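Local structure of papain-like protease (Human betacoronavirus 2c EMC/2012, 4RNA) at residues M120-L124 with V282-L286; N253-T259 with S303-V309; D264-V270 with V309-P315. The protein probably cleaves the viral polyprotein as a cysteine protease of the coronavirus papain-like family, and carries a bound zinc ion. All blocks are in the same frame, centred on the assembly; numbering follows the deposited sequence.

Contact 1: residues M120-L124 with V282-L286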
ATOM      1  N   MET A 120      -3.972 -17.148   8.998  1.00 25.75           N
ATOM      2  CA  MET A 120      -3.773 -18.108  10.121  1.00 23.41           C
ATOM      3  C   MET A 120      -3.137 -17.480  11.328  1.00 25.83           C
ATOM      4  O   MET A 120      -3.423 -17.938  12.409  1.00 27.08           O
ATOM      5  CB  MET A 120      -2.887 -19.279   9.666  1.00 26.46           C
ATOM      6  CG  MET A 120      -3.649 -20.070   8.639  1.00 28.15           C
ATOM      7  SD  MET A 120      -2.891 -21.685   8.284  1.00 31.98           S
ATOM      8  CE  MET A 120      -3.331 -22.509   9.809  1.00 31.31           C
ATOM      9  N   THR A 121      -2.325 -16.416  11.136  1.00 24.39           N
ATOM     10  CA  THR A 121      -1.737 -15.713  12.255  1.00 26.55           C
ATOM     11  C   THR A 121      -2.825 -14.822  12.877  1.00 25.28           C
ATOM     12  O   THR A 121      -3.003 -14.824  14.141  1.00 25.01           O
ATOM     13  CB  THR A 121      -0.532 -14.840  11.839  1.00 28.11           C
ATOM     14  OG1 THR A 121       0.509 -15.642  11.340  1.00 28.07           O
ATOM     15  CG2 THR A 121       0.043 -14.035  13.069  1.00 26.78           C
ATOM     16  N   LEU A 122      -3.582 -14.093  12.033  1.00 26.64           N
ATOM     17  CA  LEU A 122      -4.643 -13.180  12.605  1.00 24.31           C
ATOM     18  C   LEU A 122      -5.703 -13.994  13.322  1.00 27.00           C
ATOM     19  O   LEU A 122      -6.300 -13.572  14.277  1.00 25.59           O
ATOM     20  CB  LEU A 122      -5.384 -12.369  11.482  1.00 25.56           C
ATOM     21  CG  LEU A 122      -4.554 -11.306  10.735  1.00 28.04           C
ATOM     22  CD1 LEU A 122      -5.370 -10.869   9.502  1.00 32.06           C
ATOM     23  CD2 LEU A 122      -4.281 -10.143  11.735  1.00 25.95           C
ATOM     24  N   ASP A 123      -5.981 -15.193  12.842  1.00 21.76           N
ATOM     25  CA  ASP A 123      -6.929 -16.081  13.509  1.00 26.65           C
ATOM     26  C   ASP A 123      -6.579 -16.465  14.978  1.00 31.44           C
ATOM     27  O   ASP A 123      -7.471 -16.927  15.704  1.00 30.06           O
ATOM     28  CB  ASP A 123      -7.150 -17.369  12.685  1.00 27.37           C
ATOM     29  CG  ASP A 123      -8.146 -17.162  11.486  1.00 32.47           C
ATOM     30  OD1 ASP A 123      -8.890 -16.163  11.485  1.00 37.46           O
ATOM     31  OD2 ASP A 123      -8.159 -18.045  10.557  1.00 31.77           O
ATOM     32  N   LEU A 124      -5.322 -16.256  15.420  1.00 29.06           N
ATOM     33  CA  LEU A 124      -4.917 -16.661  16.753  1.00 28.29           C
ATOM     34  C   LEU A 124      -5.057 -15.466  17.662  1.00 30.30           C
ATOM     35  O   LEU A 124      -4.863 -15.610  18.843  1.00 32.53           O
ATOM     36  CB  LEU A 124      -3.466 -17.128  16.791  1.00 28.32           C
ATOM     37  CG  LEU A 124      -3.347 -18.460  15.991  1.00 24.67           C
ATOM     38  CD1 LEU A 124      -1.882 -18.928  15.877  1.00 27.82           C
ATOM     39  CD2 LEU A 124      -4.225 -19.509  16.654  1.00 27.34           C
ATOM     40  N   VAL A 282       5.130 -20.623   5.054  1.00 39.29           N
ATOM     41  CA  VAL A 282       4.485 -21.709   5.743  1.00 36.60           C
ATOM     42  C   VAL A 282       4.109 -21.226   7.136  1.00 32.17           C
ATOM     43  O   VAL A 282       4.892 -20.527   7.827  1.00 36.87           O
ATOM     44  CB  VAL A 282       5.448 -22.932   5.796  1.00 41.52           C
ATOM     45  CG1 VAL A 282       4.810 -24.143   6.494  1.00 41.97           C
ATOM     46  CG2 VAL A 282       5.886 -23.303   4.384  1.00 46.25           C
ATOM     47  N   HIS A 283       2.904 -21.584   7.583  1.00 28.59           N
ATOM     48  CA  HIS A 283       2.448 -21.160   8.902  1.00 25.93           C
ATOM     49  C   HIS A 283       2.576 -22.353   9.839  1.00 29.98           C
ATOM     50  O   HIS A 283       2.157 -23.454   9.470  1.00 32.05           O
ATOM     51  CB  HIS A 283       0.993 -20.703   8.867  1.00 25.47           C
ATOM     52  CG  HIS A 283       0.446 -20.308  10.246  1.00 24.99           C
ATOM     53  ND1 HIS A 283       0.767 -19.179  10.809  1.00 26.46           N
ATOM     54  CD2 HIS A 283      -0.396 -20.974  11.130  1.00 23.98           C
ATOM     55  CE1 HIS A 283       0.164 -19.036  12.006  1.00 26.07           C
ATOM     56  NE2 HIS A 283      -0.564 -20.146  12.227  1.00 29.59           N
ATOM     57  N   ALA A 284       3.122 -22.141  11.046  1.00 27.48           N
ATOM     58  CA  ALA A 284       3.356 -23.250  11.962  1.00 31.61           C
ATOM     59  C   ALA A 284       2.624 -22.981  13.265  1.00 31.94           C
ATOM     60  O   ALA A 284       2.564 -21.815  13.771  1.00 33.37           O
ATOM     61  CB  ALA A 284       4.864 -23.485  12.207  1.00 27.41           C
ATOM     62  N   ARG A 285       2.018 -24.031  13.809  1.00 29.00           N
ATOM     63  CA  ARG A 285       1.409 -23.911  15.164  1.00 35.59           C
ATOM     64  C   ARG A 285       1.932 -24.979  16.112  1.00 34.25           C
ATOM     65  O   ARG A 285       2.309 -26.052  15.650  1.00 35.89           O
ATOM     66  CB  ARG A 285      -0.102 -24.057  15.089  1.00 38.19           C
ATOM     67  CG  ARG A 285      -0.708 -23.178  14.014  1.00 38.24           C
ATOM     68  CD  ARG A 285      -1.994 -22.713  14.529  1.00 33.98           C
ATOM     69  NE  ARG A 285      -2.562 -21.664  13.697  1.00 32.74           N
ATOM     70  CZ  ARG A 285      -3.875 -21.473  13.651  1.00 36.54           C
ATOM     71  NH1 ARG A 285      -4.658 -22.308  14.330  1.00 35.61           N
ATOM     72  NH2 ARG A 285      -4.406 -20.502  12.910  1.00 29.40           N
ATOM     73  N   LEU A 286       1.961 -24.662  17.402  1.00 33.15           N
ATOM     74  CA  LEU A 286       2.410 -25.608  18.412  1.00 36.56           C
ATOM     75  C   LEU A 286       1.238 -26.185  19.151  1.00 39.86           C
ATOM     76  O   LEU A 286       0.561 -25.492  19.941  1.00 36.19           O
ATOM     77  CB  LEU A 286       3.292 -24.925  19.445  1.00 38.08           C
ATOM     78  CG  LEU A 286       4.637 -24.270  19.018  1.00 47.32           C
ATOM     79  CD1 LEU A 286       5.662 -24.551  20.096  1.00 38.60           C
ATOM     80  CD2 LEU A 286       5.190 -24.636  17.650  1.00 42.57           C
TER
HETATM   81  O   HOH W   1      -6.647 -20.582  10.875  1.00 35.93           O

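Contact 2: residues N253-T259 with S303-V309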
ATOM      1  N   ASN A 253      15.136 -15.983   9.328  1.00 32.66           N
ATOM      2  CA  ASN A 253      16.278 -16.212  10.247  1.00 38.16           C
ATOM      3  C   ASN A 253      16.358 -17.719  10.536  1.00 39.75           C
ATOM      4  O   ASN A 253      15.448 -18.278  11.151  1.00 37.67           O
ATOM      5  CB  ASN A 253      16.040 -15.372  11.526  1.00 32.95           C
ATOM      6  CG  ASN A 253      17.157 -15.515  12.548  1.00 39.00           C
ATOM      7  OD1 ASN A 253      18.153 -16.115  12.268  1.00 36.85           O
ATOM      8  ND2 ASN A 253      16.969 -14.969  13.754  1.00 32.01           N
ATOM      9  N   GLU A 254      17.403 -18.398  10.056  1.00 42.23           N
ATOM     10  CA  GLU A 254      17.473 -19.853  10.229  1.00 44.40           C
ATOM     11  C   GLU A 254      17.615 -20.192  11.733  1.00 48.29           C
ATOM     12  O   GLU A 254      18.433 -19.606  12.421  1.00 44.25           O
ATOM     13  CB  GLU A 254      18.612 -20.412   9.403  1.00 45.86           C
ATOM     14  CG  GLU A 254      18.571 -21.913   9.324  1.00 57.46           C
ATOM     15  CD  GLU A 254      19.947 -22.454   9.053  1.00 67.19           C
ATOM     16  OE1 GLU A 254      20.180 -22.862   7.903  1.00 69.86           O
ATOM     17  OE2 GLU A 254      20.800 -22.421   9.978  1.00 77.51           O
ATOM     18  N   LYS A 255      16.761 -21.066  12.255  1.00 39.65           N
ATOM     19  CA  LYS A 255      16.758 -21.364  13.665  1.00 45.94           C
ATOM     20  C   LYS A 255      16.449 -22.843  13.801  1.00 38.38           C
ATOM     21  O   LYS A 255      15.841 -23.419  12.898  1.00 43.33           O
ATOM     22  CB  LYS A 255      15.683 -20.551  14.377  1.00 47.85           C
ATOM     23  CG  LYS A 255      16.229 -19.289  15.002  1.00 58.19           C
ATOM     24  CD  LYS A 255      15.101 -18.320  15.288  1.00 54.75           C
ATOM     25  CE  LYS A 255      15.545 -17.178  16.174  1.00 59.80           C
ATOM     26  NZ  LYS A 255      15.568 -17.511  17.623  1.00 58.06           N
ATOM     27  N   LEU A 256      16.848 -23.440  14.923  1.00 40.37           N
ATOM     28  CA  LEU A 256      16.385 -24.779  15.273  1.00 45.36           C
ATOM     29  C   LEU A 256      15.200 -24.615  16.219  1.00 40.86           C
ATOM     30  O   LEU A 256      15.341 -24.158  17.393  1.00 42.61           O
ATOM     31  CB  LEU A 256      17.495 -25.687  15.888  1.00 49.77           C
ATOM     32  CG  LEU A 256      17.274 -27.228  15.918  1.00 58.31           C
ATOM     33  CD1 LEU A 256      16.435 -27.731  17.099  1.00 64.01           C
ATOM     34  CD2 LEU A 256      16.728 -27.783  14.588  1.00 55.38           C
ATOM     35  N   VAL A 257      14.021 -24.936  15.706  1.00 33.75           N
ATOM     36  CA  VAL A 257      12.830 -24.800  16.543  1.00 37.07           C
ATOM     37  C   VAL A 257      12.537 -26.167  17.110  1.00 38.66           C
ATOM     38  O   VAL A 257      12.576 -27.156  16.359  1.00 35.79           O
ATOM     39  CB  VAL A 257      11.613 -24.237  15.754  1.00 37.88           C
ATOM     40  CG1 VAL A 257      10.401 -24.180  16.685  1.00 30.54           C
ATOM     41  CG2 VAL A 257      11.926 -22.853  15.134  1.00 35.37           C
ATOM     42  N   THR A 258      12.353 -26.244  18.423  1.00 31.23           N
ATOM     43  CA  THR A 258      11.992 -27.546  19.108  1.00 33.01           C
ATOM     44  C   THR A 258      10.872 -27.382  20.133  1.00 35.85           C
ATOM     45  O   THR A 258      10.817 -26.394  20.922  1.00 32.86           O
ATOM     46  CB  THR A 258      13.243 -28.218  19.869  1.00 33.64           C
ATOM     47  OG1 THR A 258      12.868 -29.446  20.528  1.00 36.35           O
ATOM     48  CG2 THR A 258      13.792 -27.317  20.950  1.00 37.67           C
ATOM     49  N   THR A 259      10.021 -28.401  20.207  1.00 31.82           N
ATOM     50  CA  THR A 259       9.030 -28.449  21.277  1.00 37.16           C
ATOM     51  C   THR A 259       9.518 -29.156  22.591  1.00 37.98           C
ATOM     52  O   THR A 259       8.809 -29.146  23.628  1.00 37.02           O
ATOM     53  CB  THR A 259       7.738 -29.172  20.794  1.00 41.51           C
ATOM     54  OG1 THR A 259       8.064 -30.480  20.324  1.00 44.04           O
ATOM     55  CG2 THR A 259       7.041 -28.400  19.685  1.00 45.26           C
ATOM     56  N   SER A 303       8.688 -32.638  15.901  1.00 40.21           N
ATOM     57  CA  SER A 303       9.050 -31.981  17.197  1.00 41.24           C
ATOM     58  C   SER A 303      10.255 -31.018  17.083  1.00 35.27           C
ATOM     59  O   SER A 303      10.470 -30.189  17.979  1.00 38.90           O
ATOM     60  CB  SER A 303       9.310 -33.014  18.263  1.00 45.15           C
ATOM     61  OG  SER A 303      10.327 -33.876  17.767  1.00 52.07           O
ATOM     62  N   ASP A 304      10.998 -31.105  15.976  1.00 36.16           N
ATOM     63  CA  ASP A 304      12.207 -30.283  15.727  1.00 38.19           C
ATOM     64  C   ASP A 304      12.269 -29.893  14.287  1.00 41.27           C
ATOM     65  O   ASP A 304      12.113 -30.740  13.381  1.00 41.81           O
ATOM     66  CB  ASP A 304      13.509 -31.045  16.069  1.00 40.52           C
ATOM     67  CG  ASP A 304      13.545 -31.493  17.525  1.00 42.31           C
ATOM     68  OD1 ASP A 304      13.003 -32.574  17.811  1.00 48.33           O
ATOM     69  OD2 ASP A 304      14.013 -30.736  18.410  1.00 50.25           O
ATOM     70  N   TRP A 305      12.587 -28.615  14.069  1.00 40.59           N
ATOM     71  CA  TRP A 305      12.577 -28.032  12.746  1.00 39.04           C
ATOM     72  C   TRP A 305      13.572 -26.931  12.613  1.00 41.94           C
ATOM     73  O   TRP A 305      13.507 -25.915  13.340  1.00 37.59           O
ATOM     74  CB  TRP A 305      11.187 -27.509  12.408  1.00 37.55           C
ATOM     75  CG  TRP A 305      10.975 -27.174  10.954  1.00 39.37           C
ATOM     76  CD1 TRP A 305      11.675 -27.638   9.849  1.00 37.84           C
ATOM     77  CD2 TRP A 305       9.897 -26.342  10.402  1.00 39.67           C
ATOM     78  NE1 TRP A 305      11.139 -27.123   8.686  1.00 38.98           N
ATOM     79  CE2 TRP A 305      10.059 -26.358   8.955  1.00 42.66           C
ATOM     80  CE3 TRP A 305       8.821 -25.623  10.959  1.00 45.82           C
ATOM     81  CZ2 TRP A 305       9.185 -25.648   8.100  1.00 40.60           C
ATOM     82  CZ3 TRP A 305       7.944 -24.923  10.090  1.00 42.22           C
ATOM     83  CH2 TRP A 305       8.127 -24.934   8.706  1.00 46.10           C
ATOM     84  N   LYS A 306      14.494 -27.134  11.670  1.00 41.13           N
ATOM     85  CA  LYS A 306      15.436 -26.115  11.260  1.00 45.93           C
ATOM     86  C   LYS A 306      14.813 -25.387  10.083  1.00 41.90           C
ATOM     87  O   LYS A 306      14.574 -25.951   9.026  1.00 37.70           O
ATOM     88  CB  LYS A 306      16.817 -26.690  10.869  1.00 50.75           C
ATOM     89  CG  LYS A 306      17.854 -25.579  10.622  1.00 55.00           C
ATOM     90  CD  LYS A 306      19.299 -26.067  10.643  1.00 66.42           C
ATOM     91  CE  LYS A 306      19.697 -26.772   9.355  1.00 66.20           C
ATOM     92  NZ  LYS A 306      21.164 -27.045   9.316  1.00 82.83           N
ATOM     93  N   CYS A 307      14.569 -24.107  10.277  1.00 36.01           N
ATOM     94  CA  CYS A 307      13.783 -23.328   9.305  1.00 33.73           C
ATOM     95  C   CYS A 307      14.033 -21.812   9.550  1.00 34.31           C
ATOM     96  O   CYS A 307      14.493 -21.406  10.626  1.00 33.89           O
ATOM     97  CB  CYS A 307      12.292 -23.642   9.493  1.00 32.02           C
ATOM     98  SG  CYS A 307      11.770 -23.218  11.188  1.00 35.24           S
ATOM     99  N   LYS A 308      13.677 -21.013   8.553  1.00 36.14           N
ATOM    100  CA  LYS A 308      13.851 -19.543   8.554  1.00 36.14           C
ATOM    101  C   LYS A 308      12.586 -18.851   8.996  1.00 36.49           C
ATOM    102  O   LYS A 308      11.637 -18.637   8.222  1.00 34.04           O
ATOM    103  CB  LYS A 308      14.243 -19.088   7.157  1.00 40.70           C
ATOM    104  CG  LYS A 308      15.514 -19.777   6.650  1.00 42.59           C
ATOM    105  CD  LYS A 308      15.598 -19.566   5.150  1.00 54.83           C
ATOM    106  CE  LYS A 308      17.025 -19.680   4.650  1.00 61.67           C
ATOM    107  NZ  LYS A 308      16.986 -19.326   3.195  1.00 72.62           N
ATOM    108  N   VAL A 309      12.627 -18.497  10.259  1.00 30.24           N
ATOM    109  CA  VAL A 309      11.511 -17.915  10.953  1.00 29.59           C
ATOM    110  C   VAL A 309      11.395 -16.455  10.559  1.00 32.70           C
ATOM    111  O   VAL A 309      12.434 -15.728  10.455  1.00 31.42           O
ATOM    112  CB  VAL A 309      11.751 -18.088  12.434  1.00 33.02           C
ATOM    113  CG1 VAL A 309      10.778 -17.293  13.288  1.00 29.08           C
ATOM    114  CG2 VAL A 309      11.714 -19.556  12.835  1.00 29.14           C
TER

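Contact 3: residues D264-V270 with V309-P315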
ATOM      1  N   ASP A 264       7.425 -20.946  24.960  1.00 36.80           N
ATOM      2  CA  ASP A 264       6.208 -20.166  25.234  1.00 37.66           C
ATOM      3  C   ASP A 264       5.474 -19.678  23.986  1.00 37.73           C
ATOM      4  O   ASP A 264       4.340 -19.278  24.080  1.00 39.06           O
ATOM      5  CB  ASP A 264       6.558 -18.947  26.073  1.00 46.11           C
ATOM      6  CG  ASP A 264       7.152 -19.330  27.398  1.00 51.66           C
ATOM      7  OD1 ASP A 264       6.715 -20.380  27.933  1.00 55.22           O
ATOM      8  OD2 ASP A 264       8.055 -18.587  27.873  1.00 55.23           O
ATOM      9  N   PHE A 265       6.123 -19.715  22.818  1.00 36.05           N
ATOM     10  CA  PHE A 265       5.461 -19.164  21.634  1.00 33.94           C
ATOM     11  C   PHE A 265       4.399 -20.192  21.219  1.00 32.11           C
ATOM     12  O   PHE A 265       4.535 -21.374  21.555  1.00 34.69           O
ATOM     13  CB  PHE A 265       6.446 -18.759  20.535  1.00 32.54           C
ATOM     14  CG  PHE A 265       7.443 -19.838  20.167  1.00 31.32           C
ATOM     15  CD1 PHE A 265       7.103 -20.804  19.246  1.00 32.50           C
ATOM     16  CD2 PHE A 265       8.727 -19.874  20.763  1.00 34.43           C
ATOM     17  CE1 PHE A 265       7.990 -21.821  18.915  1.00 34.23           C
ATOM     18  CE2 PHE A 265       9.629 -20.878  20.413  1.00 33.11           C
ATOM     19  CZ  PHE A 265       9.245 -21.854  19.502  1.00 35.68           C
ATOM     20  N   VAL A 266       3.345 -19.741  20.564  1.00 29.44           N
ATOM     21  CA  VAL A 266       2.222 -20.596  20.166  1.00 31.54           C
ATOM     22  C   VAL A 266       2.194 -20.851  18.669  1.00 30.25           C
ATOM     23  O   VAL A 266       1.506 -21.749  18.197  1.00 34.91           O
ATOM     24  CB  VAL A 266       0.858 -20.076  20.711  1.00 37.84           C
ATOM     25  CG1 VAL A 266       0.913 -19.937  22.249  1.00 38.49           C
ATOM     26  CG2 VAL A 266       0.457 -18.787  20.030  1.00 32.91           C
ATOM     27  N   ALA A 267       2.877 -20.017  17.888  1.00 30.85           N
ATOM     28  CA  ALA A 267       2.855 -20.129  16.441  1.00 29.85           C
ATOM     29  C   ALA A 267       3.944 -19.262  15.817  1.00 30.66           C
ATOM     30  O   ALA A 267       4.445 -18.367  16.449  1.00 28.40           O
ATOM     31  CB  ALA A 267       1.499 -19.719  15.816  1.00 28.55           C
ATOM     32  N   PHE A 268       4.336 -19.567  14.574  1.00 23.85           N
ATOM     33  CA  PHE A 268       5.320 -18.741  13.890  1.00 29.49           C
ATOM     34  C   PHE A 268       5.203 -18.912  12.402  1.00 32.80           C
ATOM     35  O   PHE A 268       4.711 -19.953  11.935  1.00 33.44           O
ATOM     36  CB  PHE A 268       6.772 -19.040  14.384  1.00 29.49           C
ATOM     37  CG  PHE A 268       7.199 -20.483  14.209  1.00 31.01           C
ATOM     38  CD1 PHE A 268       6.881 -21.437  15.169  1.00 30.15           C
ATOM     39  CD2 PHE A 268       7.860 -20.860  13.080  1.00 29.37           C
ATOM     40  CE1 PHE A 268       7.254 -22.763  15.052  1.00 33.57           C
ATOM     41  CE2 PHE A 268       8.261 -22.191  12.941  1.00 33.14           C
ATOM     42  CZ  PHE A 268       7.961 -23.139  13.922  1.00 33.28           C
ATOM     43  N   ASN A 269       5.659 -17.919  11.627  1.00 27.92           N
ATOM     44  CA  ASN A 269       5.755 -18.164  10.180  1.00 27.07           C
ATOM     45  C   ASN A 269       7.126 -18.430   9.686  1.00 27.86           C
ATOM     46  O   ASN A 269       8.128 -18.059  10.315  1.00 29.58           O
ATOM     47  CB  ASN A 269       5.156 -16.990   9.376  1.00 27.60           C
ATOM     48  CG  ASN A 269       3.671 -16.799   9.705  1.00 35.02           C
ATOM     49  OD1 ASN A 269       2.935 -17.780   9.752  1.00 32.65           O
ATOM     50  ND2 ASN A 269       3.229 -15.534   9.915  1.00 28.84           N
ATOM     51  N   VAL A 270       7.195 -19.075   8.523  1.00 29.48           N
ATOM     52  CA  VAL A 270       8.507 -19.444   8.021  1.00 31.11           C
ATOM     53  C   VAL A 270       8.495 -18.993   6.566  1.00 29.04           C
ATOM     54  O   VAL A 270       7.446 -19.072   5.902  1.00 31.92           O
ATOM     55  CB  VAL A 270       8.724 -20.997   8.112  1.00 36.73           C
ATOM     56  CG1 VAL A 270       9.827 -21.446   7.208  1.00 35.48           C
ATOM     57  CG2 VAL A 270       9.005 -21.426   9.547  1.00 35.38           C
ATOM     58  N   VAL A 309      12.627 -18.497  10.259  1.00 30.24           N
ATOM     59  CA  VAL A 309      11.511 -17.915  10.953  1.00 29.59           C
ATOM     60  C   VAL A 309      11.395 -16.455  10.559  1.00 32.70           C
ATOM     61  O   VAL A 309      12.434 -15.728  10.455  1.00 31.42           O
ATOM     62  CB  VAL A 309      11.751 -18.088  12.434  1.00 33.02           C
ATOM     63  CG1 VAL A 309      10.778 -17.293  13.288  1.00 29.08           C
ATOM     64  CG2 VAL A 309      11.714 -19.556  12.835  1.00 29.14           C
ATOM     65  N   THR A 310      10.141 -15.986  10.490  1.00 31.54           N
ATOM     66  CA  THR A 310       9.871 -14.579  10.224  1.00 29.35           C
ATOM     67  C   THR A 310       9.078 -14.030  11.401  1.00 27.50           C
ATOM     68  O   THR A 310       9.679 -13.546  12.295  1.00 31.08           O
ATOM     69  CB  THR A 310       9.136 -14.368   8.890  1.00 32.10           C
ATOM     70  OG1 THR A 310       7.981 -15.246   8.763  1.00 32.20           O
ATOM     71  CG2 THR A 310      10.078 -14.574   7.702  1.00 29.91           C
ATOM     72  N   ASP A 311       7.756 -14.161  11.405  1.00 28.07           N
ATOM     73  CA  ASP A 311       6.938 -13.683  12.556  1.00 30.77           C
ATOM     74  C   ASP A 311       6.800 -14.762  13.640  1.00 33.38           C
ATOM     75  O   ASP A 311       6.751 -15.912  13.358  1.00 25.27           O
ATOM     76  CB  ASP A 311       5.556 -13.332  12.113  1.00 31.76           C
ATOM     77  CG  ASP A 311       5.551 -12.579  10.831  1.00 37.17           C
ATOM     78  OD1 ASP A 311       6.014 -11.393  10.879  1.00 41.04           O
ATOM     79  OD2 ASP A 311       5.080 -13.156   9.807  1.00 40.91           O
ATOM     80  N   VAL A 312       6.673 -14.390  14.905  1.00 21.29           N
ATOM     81  CA  VAL A 312       6.521 -15.387  15.973  1.00 22.20           C
ATOM     82  C   VAL A 312       5.481 -14.879  16.904  1.00 29.68           C
ATOM     83  O   VAL A 312       5.563 -13.698  17.255  1.00 26.00           O
ATOM     84  CB  VAL A 312       7.862 -15.612  16.780  1.00 25.63           C
ATOM     85  CG1 VAL A 312       7.662 -16.648  17.906  1.00 27.54           C
ATOM     86  CG2 VAL A 312       9.032 -16.042  15.872  1.00 27.04           C
ATOM     87  N   LEU A 313       4.535 -15.724  17.295  1.00 25.67           N
ATOM     88  CA  LEU A 313       3.452 -15.221  18.230  1.00 29.79           C
ATOM     89  C   LEU A 313       3.616 -15.735  19.669  1.00 26.85           C
ATOM     90  O   LEU A 313       3.661 -16.921  19.891  1.00 28.09           O
ATOM     91  CB  LEU A 313       2.042 -15.638  17.672  1.00 27.27           C
ATOM     92  CG  LEU A 313       0.806 -15.230  18.456  1.00 29.69           C
ATOM     93  CD1 LEU A 313       0.811 -13.683  18.743  1.00 26.77           C
ATOM     94  CD2 LEU A 313      -0.401 -15.641  17.642  1.00 34.45           C
ATOM     95  N   PHE A 314       3.489 -14.849  20.679  1.00 30.28           N
ATOM     96  CA  PHE A 314       3.660 -15.249  22.015  1.00 30.48           C
ATOM     97  C   PHE A 314       2.363 -14.907  22.743  1.00 35.48           C
ATOM     98  O   PHE A 314       1.590 -14.068  22.262  1.00 29.34           O
ATOM     99  CB  PHE A 314       4.841 -14.482  22.685  1.00 32.68           C
ATOM    100  CG  PHE A 314       6.204 -14.967  22.274  1.00 28.29           C
ATOM    101  CD1 PHE A 314       6.870 -14.431  21.141  1.00 29.75           C
ATOM    102  CD2 PHE A 314       6.855 -15.968  23.041  1.00 32.38           C
ATOM    103  CE1 PHE A 314       8.144 -14.920  20.740  1.00 32.70           C
ATOM    104  CE2 PHE A 314       8.114 -16.472  22.637  1.00 33.52           C
ATOM    105  CZ  PHE A 314       8.742 -15.970  21.482  1.00 34.94           C
ATOM    106  N   PRO A 315       2.126 -15.587  23.885  1.00 32.70           N
ATOM    107  CA  PRO A 315       0.969 -15.331  24.796  1.00 32.95           C
ATOM    108  C   PRO A 315       1.153 -13.991  25.486  1.00 31.41           C
ATOM    109  O   PRO A 315       2.151 -13.309  25.204  1.00 31.98           O
ATOM    110  CB  PRO A 315       1.016 -16.497  25.796  1.00 35.12           C
ATOM    111  CG  PRO A 315       2.285 -17.233  25.569  1.00 36.65           C
ATOM    112  CD  PRO A 315       2.828 -16.865  24.191  1.00 33.51           C
TER

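Contact 1: residues M120-L124 with V282-L286
Residues M120-L124, on helix 115-122 and the loop after it, pack across strand 280-287; as in related coronavirus proteases, this probably sets a helix of the thumb against the β-sheet of the palm. M120 leads the contact. Its CB sits over one face of the H283 imidazole, 3.4 Å from the ring centroid, in a CH-π interaction, while M120 O accepts a hydrogen bond from NH2 of R285 at 2.8 Å. A backbone carbonyl is thus satisfied by a side chain of the strand. T121 directs its CB away from the strand, but its OG1 still comes within 3.5 Å of H283 CE1; this hydroxyl is hydrogen-bonded to A117 and N269. D123 meets the strand mainly through solvent: a water donates to its OD2 and accepts a weak bond from R285 NH2, both at 3.0 Å. OD2 also forms a salt bridge with R104, and OD1 a hydrogen bond with H142. L124 CD1 and M120 CE lie over opposite faces of the R285 guanidinium. Within the strand, H283 bonds N269 through ND1, and R285 NE donates to H283 NE2 at 2.9 Å, nearly straight at 170°.

Contact 2: residues N253-T259 with S303-V309
Strands 252-258 and 304-315 run antiparallel here, probably in the palm sheet as in related proteases, with hydrogen-bonded and non-hydrogen-bonded pairs in regular succession. V257 N reaches W305 O at 2.6 Å and W305 N reaches V257 O at 2.7 Å. The K255/C307 pair is likewise doubly bonded, K255 N to C307 O at 2.8 Å and C307 N to K255 O at 3.0 Å. At the far end V309 N donates to N253 O at 3.0 Å, whereas the return bond from N253 N to V309 O (2.9 Å) is weak; that carbonyl also receives a weak bond from Q215, whose OE1 bonds N253 ND2. Beyond the last pair, T259 N still finds S303 O at 2.9 Å, and T259 OG1 bonds to G289. On the face carrying E254, L256 and K306, T258 OG1 donates to D304 OD2 at 2.7 Å and also bonds S260, while S303 OG donates to D304 OD1 at 3.0 Å. On the opposite face V257 CG2 is 4.0 Å from both C307 SG and V309 CG2. V257 continues onto F268 of strand 267-272 and I291 of strand 290-294, while W305 spreads over V270 and strand 280-287.

Contact 3: residues D264-V270 with V309-P315
F265 and F314 form the apolar centre at one end of this strand pair. The rings stand nearly perpendicular, with planes at 82° and centroids 5.8 Å apart, in an offset edge-to-face stack that presents the edge of F265 to the face of F314. CB of F265 lies over the same F314 ring, 3.7 Å from its centroid, and is also 3.6 Å from V312 CG1. Further along, F268 CB rests 4.0 Å from V312 CG2 and its CD2 is 4.1 Å from V309 CG2. L313 lies on the face opposite V312, and there its CG meets V266 CG2 at 3.9 Å. The backbone bonds along the pair are V266 N to L313 O at 2.9 Å, L313 N to A267 O at 2.8 Å, and N269 N to D311 O at 2.9 Å. The antiparallel register then slips by one residue between F268 and V270, a β-bulge. N269 faces both T310 and D311 across it, its carbonyl O accepting from T310 N at 2.9 Å, while the buried D311 N finds no partner. The polar edge lies beside this irregularity: N269 ND2 donates to D311 OD2 at 3.0 Å, and D311 OD1 is bonded to S249 and S169. N269 turns its OD1 to H283. Strand 267-272 lies between strand 304-315 and strand 280-287 in the sheet, the backbones of V270 and F268 bonding to those of V282 and A284; A267 and L313 both touch L124 of contact 1.

All three contacts reach one mixed sheet: contacts 2 and 3 pair strands within it, and contact 1 packs helix residues against it. Contacts 2 and 3 share V309 on strand 304-315, with centres 11 Å apart; W305 CZ3 touches V270 CG2 at 3.7 Å. Contacts 1 and 3 are closer, about 8 Å between centres, and are joined by the probable hydrogen bond between H283 ND1 and N269 OD1, 2.8 Å. Contacts 1 and 2, about 15 Å apart, meet where A284 CB packs on W305 CZ3 at 4.0 Å. Segment 120-124 lies on the helix following the modified Cys113, probably the catalytic cysteine as in related proteases; the zinc cysteines belong to a separate region.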